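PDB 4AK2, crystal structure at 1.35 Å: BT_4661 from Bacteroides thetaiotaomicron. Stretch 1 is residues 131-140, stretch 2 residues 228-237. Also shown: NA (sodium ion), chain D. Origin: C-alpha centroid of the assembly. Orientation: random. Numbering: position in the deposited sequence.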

ATOM      1  N   VAL A 131       0.254  -2.064   5.190  1.00 10.97           N
ATOM      2  CA  VAL A 131       1.251  -1.495   4.303  1.00 10.88           C
ATOM      3  C   VAL A 131       2.517  -2.334   4.508  1.00 10.39           C
ATOM      4  O   VAL A 131       3.108  -2.315   5.618  1.00 12.14           O
ATOM      5  CB  VAL A 131       1.541  -0.029   4.571  1.00 11.19           C
ATOM      6  CG1 VAL A 131       2.526   0.531   3.538  1.00 12.12           C
ATOM      7  CG2 VAL A 131       0.232   0.805   4.560  1.00 11.68           C
ATOM      8  N   PHE A 132       2.906  -3.108   3.517  1.00 10.08           N
ATOM      9  CA  PHE A 132       4.098  -3.943   3.580  1.00 10.56           C
ATOM     10  C   PHE A 132       5.253  -3.089   3.062  1.00 11.26           C
ATOM     11  O   PHE A 132       5.299  -2.775   1.857  1.00 11.48           O
ATOM     12  CB  PHE A 132       3.877  -5.231   2.716  1.00 12.08           C
ATOM     13  CG  PHE A 132       5.132  -6.066   2.558  1.00 13.51           C
ATOM     14  CD1 PHE A 132       6.132  -6.082   3.557  1.00 16.88           C
ATOM     15  CD2 PHE A 132       5.344  -6.821   1.394  1.00 16.85           C
ATOM     16  CE1 PHE A 132       7.314  -6.848   3.436  1.00 18.56           C
ATOM     17  CE2 PHE A 132       6.516  -7.626   1.279  1.00 18.62           C
ATOM     18  CZ  PHE A 132       7.501  -7.586   2.277  1.00 21.26           C
ATOM     19  N   GLN A 133       6.196  -2.719   3.933  1.00 11.55           N
ATOM     20  CA  GLN A 133       7.353  -1.944   3.597  1.00 12.14           C
ATOM     21  C   GLN A 133       8.471  -2.882   3.196  1.00 12.70           C
ATOM     22  O   GLN A 133       8.938  -3.690   4.045  1.00 17.52           O
ATOM     23  CB  GLN A 133       7.792  -1.092   4.794  1.00 12.96           C
ATOM     24  CG  GLN A 133       6.711  -0.038   5.102  1.00 12.78           C
ATOM     25  CD  GLN A 133       7.144   0.860   6.255  1.00 13.34           C
ATOM     26  OE1 GLN A 133       7.452   0.367   7.344  1.00 14.86           O
ATOM     27  NE2 GLN A 133       7.127   2.175   6.039  1.00 15.31           N
ATOM     28  N   VAL A 134       8.880  -2.855   1.936  1.00 10.95           N
ATOM     29  CA  VAL A 134       9.812  -3.815   1.392  1.00 11.30           C
ATOM     30  C   VAL A 134      10.940  -3.139   0.647  1.00 11.20           C
ATOM     31  O   VAL A 134      10.742  -2.134  -0.069  1.00 11.18           O
ATOM     32  CB  VAL A 134       9.046  -4.838   0.495  1.00 11.51           C
ATOM     33  CG1 VAL A 134       8.461  -4.171  -0.785  1.00 12.44           C
ATOM     34  CG2 VAL A 134       9.954  -6.006   0.109  1.00 13.11           C
ATOM     35  N   ASN A 135      12.144  -3.693   0.753  1.00 11.34           N
ATOM     36  CA  ASN A 135      13.296  -3.215   0.003  1.00 11.90           C
ATOM     37  C   ASN A 135      13.304  -3.967  -1.338  1.00 12.00           C
ATOM     38  O   ASN A 135      13.422  -5.181  -1.346  1.00 13.59           O
ATOM     39  CB  ASN A 135      14.566  -3.541   0.794  1.00 13.77           C
ATOM     40  CG  ASN A 135      15.837  -3.151   0.073  1.00 13.78           C
ATOM     41  OD1 ASN A 135      15.888  -2.976  -1.134  1.00 16.72           O
ATOM     42  ND2 ASN A 135      16.887  -2.956   0.850  1.00 26.75           N
ATOM     43  N   PRO A 136      13.126  -3.275  -2.475  1.00 12.38           N
ATOM     44  CA  PRO A 136      13.034  -3.967  -3.762  1.00 12.84           C
ATOM     45  C   PRO A 136      14.321  -4.658  -4.174  1.00 12.89           C
ATOM     46  O   PRO A 136      14.269  -5.526  -5.034  1.00 15.56           O
ATOM     47  CB  PRO A 136      12.676  -2.833  -4.740  1.00 13.29           C
ATOM     48  CG  PRO A 136      13.282  -1.604  -4.107  1.00 13.68           C
ATOM     49  CD  PRO A 136      13.035  -1.807  -2.621  1.00 13.72           C
ATOM     50  N   ALA A 137      15.471  -4.308  -3.598  1.00 13.02           N
ATOM     51  CA  ALA A 137      16.696  -5.055  -3.907  1.00 13.80           C
ATOM     52  C   ALA A 137      16.665  -6.438  -3.255  1.00 16.67           C
ATOM     53  O   ALA A 137      17.098  -7.381  -3.845  1.00 27.32           O
ATOM     54  CB  ALA A 137      17.952  -4.274  -3.488  1.00 15.52           C
ATOM     55  N   ARG A 138      16.168  -6.512  -2.037  1.00 14.33           N
ATOM     56  CA  ARG A 138      16.223  -7.708  -1.219  1.00 14.78           C
ATOM     57  C   ARG A 138      14.956  -8.557  -1.306  1.00 13.81           C
ATOM     58  O   ARG A 138      14.990  -9.761  -1.078  1.00 17.63           O
ATOM     59  CB  ARG A 138      16.522  -7.311   0.233  1.00 17.11           C
ATOM     60  CG  ARG A 138      17.886  -6.610   0.341  1.00 20.85           C
ATOM     61  CD  ARG A 138      18.272  -6.218   1.768  1.00 23.35           C
ATOM     62  NE  ARG A 138      18.701  -7.373   2.555  1.00 25.29           N
ATOM     63  CZ  ARG A 138      19.917  -7.941   2.496  1.00 27.35           C
ATOM     64  NH1 ARG A 138      20.868  -7.473   1.692  1.00 24.39           N
ATOM     65  NH2 ARG A 138      20.199  -8.982   3.280  1.00 29.13           N
ATOM     66  N   GLY A 139      13.830  -7.937  -1.631  1.00 13.96           N
ATOM     67  CA  GLY A 139      12.575  -8.641  -1.545  1.00 13.95           C
ATOM     68  C   GLY A 139      12.172  -8.870  -0.102  1.00 12.38           C
ATOM     69  O   GLY A 139      12.840  -8.424   0.846  1.00 14.13           O
ATOM     70  N   GLY A 140      11.104  -9.612   0.098  1.00 12.65           N
ATOM     71  CA  GLY A 140      10.658  -9.969   1.436  1.00 12.84           C
ATOM     72  C   GLY A 140       9.236 -10.485   1.425  1.00 10.85           C
ATOM     73  O   GLY A 140       8.683 -10.757   0.360  1.00 13.96           O
ATOM     74  N   LYS A 228       0.839 -14.764   3.125  1.00 12.57           N
ATOM     75  CA  LYS A 228       1.696 -13.589   3.037  1.00 12.24           C
ATOM     76  C   LYS A 228       1.876 -13.210   1.572  1.00 11.93           C
ATOM     77  O   LYS A 228       1.895 -14.069   0.674  1.00 12.78           O
ATOM     78  CB  LYS A 228       3.075 -13.893   3.611  1.00 13.08           C
ATOM     79  CG  LYS A 228       3.085 -14.279   5.103  1.00 13.45           C
ATOM     80  CD  LYS A 228       4.493 -14.606   5.576  1.00 14.05           C
ATOM     81  CE  LYS A 228       4.517 -14.911   7.061  1.00 17.78           C
ATOM     82  NZ  LYS A 228       5.924 -15.193   7.498  1.00 21.21           N
ATOM     83  N   VAL A 229       2.032 -11.914   1.333  1.00 11.77           N
ATOM     84  CA  VAL A 229       2.475 -11.438   0.030  1.00 10.87           C
ATOM     85  C   VAL A 229       4.019 -11.498  -0.012  1.00 10.49           C
ATOM     86  O   VAL A 229       4.660 -10.942   0.871  1.00 12.28           O
ATOM     87  CB  VAL A 229       2.006  -9.995  -0.291  1.00 11.51           C
ATOM     88  CG1 VAL A 229       2.619  -9.513  -1.601  1.00 14.19           C
ATOM     89  CG2 VAL A 229       0.476  -9.888  -0.308  1.00 13.55           C
ATOM     90  N   HIS A 230       4.566 -12.176  -1.027  1.00 10.61           N
ATOM     91  CA  HIS A 230       5.986 -12.240  -1.288  1.00 11.58           C
ATOM     92  C   HIS A 230       6.373 -11.360  -2.401  1.00 11.92           C
ATOM     93  O   HIS A 230       5.675 -11.317  -3.409  1.00 13.26           O
ATOM     94  CB  HIS A 230       6.387 -13.685  -1.657  1.00 13.58           C
ATOM     95  CG  HIS A 230       6.068 -14.670  -0.579  1.00 13.25           C
ATOM     96  ND1 HIS A 230       7.030 -15.298   0.149  1.00 17.86           N
ATOM     97  CD2 HIS A 230       4.854 -15.101  -0.081  1.00 15.31           C
ATOM     98  CE1 HIS A 230       6.436 -16.094   1.057  1.00 18.03           C
ATOM     99  NE2 HIS A 230       5.108 -15.981   0.916  1.00 16.77           N
ATOM    100  N   ILE A 231       7.440 -10.588  -2.232  1.00 11.52           N
ATOM    101  CA  ILE A 231       8.030  -9.751  -3.275  1.00 11.67           C
ATOM    102  C   ILE A 231       9.412 -10.310  -3.563  1.00 11.48           C
ATOM    103  O   ILE A 231      10.241 -10.469  -2.647  1.00 13.16           O
ATOM    104  CB  ILE A 231       8.108  -8.274  -2.851  1.00 12.22           C
ATOM    105  CG1 ILE A 231       6.695  -7.707  -2.720  1.00 13.67           C
ATOM    106  CG2 ILE A 231       8.985  -7.445  -3.789  1.00 13.39           C
ATOM    107  CD1 ILE A 231       5.917  -7.582  -4.019  1.00 15.84           C
ATOM    108  N   ASN A 232       9.678 -10.686  -4.802  1.00 11.98           N
ATOM    109  CA  ASN A 232      10.969 -11.272  -5.142  1.00 13.17           C
ATOM    110  C   ASN A 232      12.021 -10.211  -5.356  1.00 12.85           C
ATOM    111  O   ASN A 232      11.681  -9.096  -5.729  1.00 13.24           O
ATOM    112  CB  ASN A 232      10.809 -12.181  -6.371  1.00 14.14           C
ATOM    113  CG  ASN A 232      10.189 -13.497  -5.998  1.00 14.12           C
ATOM    114  OD1 ASN A 232      10.472 -14.062  -4.920  1.00 17.26           O
ATOM    115  ND2 ASN A 232       9.319 -14.004  -6.860  1.00 14.98           N
ATOM    116  N   PRO A 233      13.298 -10.553  -5.077  1.00 13.43           N
ATOM    117  CA  PRO A 233      14.390  -9.573  -5.173  1.00 13.34           C
ATOM    118  C   PRO A 233      14.769  -9.218  -6.610  1.00 13.44           C
ATOM    119  O   PRO A 233      14.591 -10.017  -7.536  1.00 14.87           O
ATOM    120  CB  PRO A 233      15.554 -10.277  -4.487  1.00 16.95           C
ATOM    121  CG  PRO A 233      15.272 -11.732  -4.684  1.00 16.96           C
ATOM    122  CD  PRO A 233      13.771 -11.865  -4.586  1.00 15.94           C
ATOM    123  N   ASN A 234      15.294  -8.015  -6.776  1.00 13.07           N
ATOM    124  CA  ASN A 234      15.969  -7.608  -7.995  1.00 13.71           C
ATOM    125  C   ASN A 234      15.060  -7.471  -9.231  1.00 13.39           C
ATOM    126  O   ASN A 234      15.580  -7.435 -10.348  1.00 18.11           O
ATOM    127  CB  ASN A 234      17.166  -8.546  -8.325  1.00 15.68           C
ATOM    128  CG  ASN A 234      18.135  -7.938  -9.333  1.00 14.80           C
ATOM    129  OD1 ASN A 234      18.500  -6.773  -9.207  1.00 16.62           O
ATOM    130  ND2 ASN A 234      18.580  -8.720 -10.333  1.00 17.92           N
ATOM    131  N   LEU A 235      13.740  -7.341  -9.036  1.00 13.35           N
ATOM    132  CA  LEU A 235      12.800  -7.227 -10.176  1.00 13.48           C
ATOM    133  C   LEU A 235      12.134  -5.849 -10.252  1.00 11.83           C
ATOM    134  O   LEU A 235      11.852  -5.343 -11.340  1.00 13.95           O
ATOM    135  CB  LEU A 235      11.730  -8.334 -10.082  1.00 13.12           C
ATOM    136  CG  LEU A 235      12.311  -9.758 -10.105  1.00 13.90           C
ATOM    137  CD1 LEU A 235      11.170 -10.763 -10.088  1.00 14.83           C
ATOM    138  CD2 LEU A 235      13.194  -9.962 -11.336  1.00 18.93           C
ATOM    139  N   TRP A 236      11.860  -5.233  -9.094  1.00 12.50           N
ATOM    140  CA  TRP A 236      11.146  -3.960  -9.057  1.00 12.39           C
ATOM    141  C   TRP A 236      12.162  -2.853  -9.158  1.00 11.97           C
ATOM    142  O   TRP A 236      12.481  -2.161  -8.180  1.00 11.94           O
ATOM    143  CB  TRP A 236      10.310  -3.867  -7.803  1.00 12.03           C
ATOM    144  CG  TRP A 236       9.167  -4.827  -7.772  1.00 11.42           C
ATOM    145  CD1 TRP A 236       9.150  -6.174  -7.346  1.00 12.68           C
ATOM    146  CD2 TRP A 236       7.808  -4.528  -8.220  1.00 11.92           C
ATOM    147  NE1 TRP A 236       7.881  -6.705  -7.499  1.00 12.46           N
ATOM    148  CE2 TRP A 236       7.022  -5.732  -7.995  1.00 11.68           C
ATOM    149  CE3 TRP A 236       7.173  -3.379  -8.723  1.00 12.15           C
ATOM    150  CZ2 TRP A 236       5.671  -5.794  -8.301  1.00 12.59           C
ATOM    151  CZ3 TRP A 236       5.809  -3.440  -9.030  1.00 13.91           C
ATOM    152  CH2 TRP A 236       5.076  -4.632  -8.848  1.00 13.74           C
ATOM    153  N   ARG A 237      12.676  -2.688 -10.369  1.00 13.21           N
ATOM    154  CA  ARG A 237      13.766  -1.765 -10.670  1.00 12.93           C
ATOM    155  C   ARG A 237      13.868  -1.666 -12.191  1.00 14.47           C
ATOM    156  O   ARG A 237      13.431  -2.560 -12.936  1.00 16.51           O
ATOM    157  CB  ARG A 237      15.088  -2.284 -10.085  1.00 14.72           C
ATOM    158  CG  ARG A 237      15.691  -3.461 -10.856  1.00 16.04           C
ATOM    159  CD  ARG A 237      16.972  -4.021 -10.195  1.00 14.28           C
ATOM    160  NE  ARG A 237      18.115  -3.095 -10.315  1.00 14.74           N
ATOM    161  CZ  ARG A 237      19.392  -3.420 -10.546  1.00 14.20           C
ATOM    162  NH1 ARG A 237      19.792  -4.675 -10.585  1.00 15.89           N
ATOM    163  NH2 ARG A 237      20.297  -2.460 -10.722  1.00 17.16           N
TER
HETATM  164 NA    NA D1716      11.845  -6.643 -13.725  1.00 35.70          NA
HETATM  165  O   HOH W   1      12.310  -6.578  -6.534  1.00 13.18           O
HETATM  166  O   HOH W   2      13.934  -7.246 -14.582  1.00 39.90           O

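Stretch 1 enters as a strand, Val131 to Val134, whose side chains alternate as extended backbone requires. Val131 and Gln133 lie out of reach of stretch 2, while Phe132 and Val134 point toward it. The ring of Phe132, with chi1 in the t well, reaches across an otherwise wide gap, for the axes of this strand and of strand 229-231 come no closer than 9.5 Å. Its CE2 lies 4.0 Å from CG1 of Ile231 and 3.8 Å from the backbone O of Val229. A long aromatic side chain suits such a place, since at this separation side chains, not backbone hydrogen bonds, join the two strands. Val134 continues the apolar patch: its CG2 packs 4.2 Å from CB of Ile231. Ile231 thus meets both side chains and, buried itself, has more of its area covered by the other stretch than any other residue here; a branched aliphatic chain suits a place beside an aromatic ring and a valine.

At Asn135 the strand gives way to a turn. Its CB points away from stretch 2, and the side chain works locally: OD1 accepts a hydrogen bond from N of Ala137 at 2.8 Å, while its backbone O accepts one from N of Gly139, also 2.8 Å. These bonds brace the short segment 136-138, which has helical backbone angles.

Pro136, which is buried, begins this segment. Its phi of -66° fits a proline ring, and the ring offers a compact apolar surface, with CB 4.0 Å from CB of Trp236. Trp236 begins toward stretch 1, but the end of its side chain leads away, so the contact uses the base of the residue rather than its indole. The carbonyl of Pro136 is equally useful: its O accepts a hydrogen bond from N of Asn234 at 3.2 Å. Water 1 strengthens the junction, donating to Pro136 O and to Asn232 O, both at 2.7 Å, and accepting from Trp236 N at 2.9 Å. One water thereby satisfies backbone groups of both stretches.

Ala137 and Arg138 point their CB atoms away, and their closest contacts with Pro233 are through their carbonyls: CB of Pro233 lies 3.3 Å from Ala137 O and 3.5 Å from Arg138 O. The exposed, charged Arg138 suits an outward position.

The two glycines then bring the backbones together. Gly139 has a positive phi of 71°, which by itself favours glycine, and its CA sits 3.2 Å from Ile231 O; a CB here would clash with that oxygen and with Pro233 N. Gly140 pairs with Ile231 as an antiparallel bridge: Gly140 N donates to Ile231 O at 3.0 Å, and Ile231 N donates to Gly140 O at 2.9 Å, the latter nearly straight at 174°. A CA-H...O contact from His230 CA to Gly140 O, 3.5 Å, supplements the pair. At Gly140 a CB would be crowded by CZ of Phe132, so the absent side chain leaves room for the ring that opened the interface.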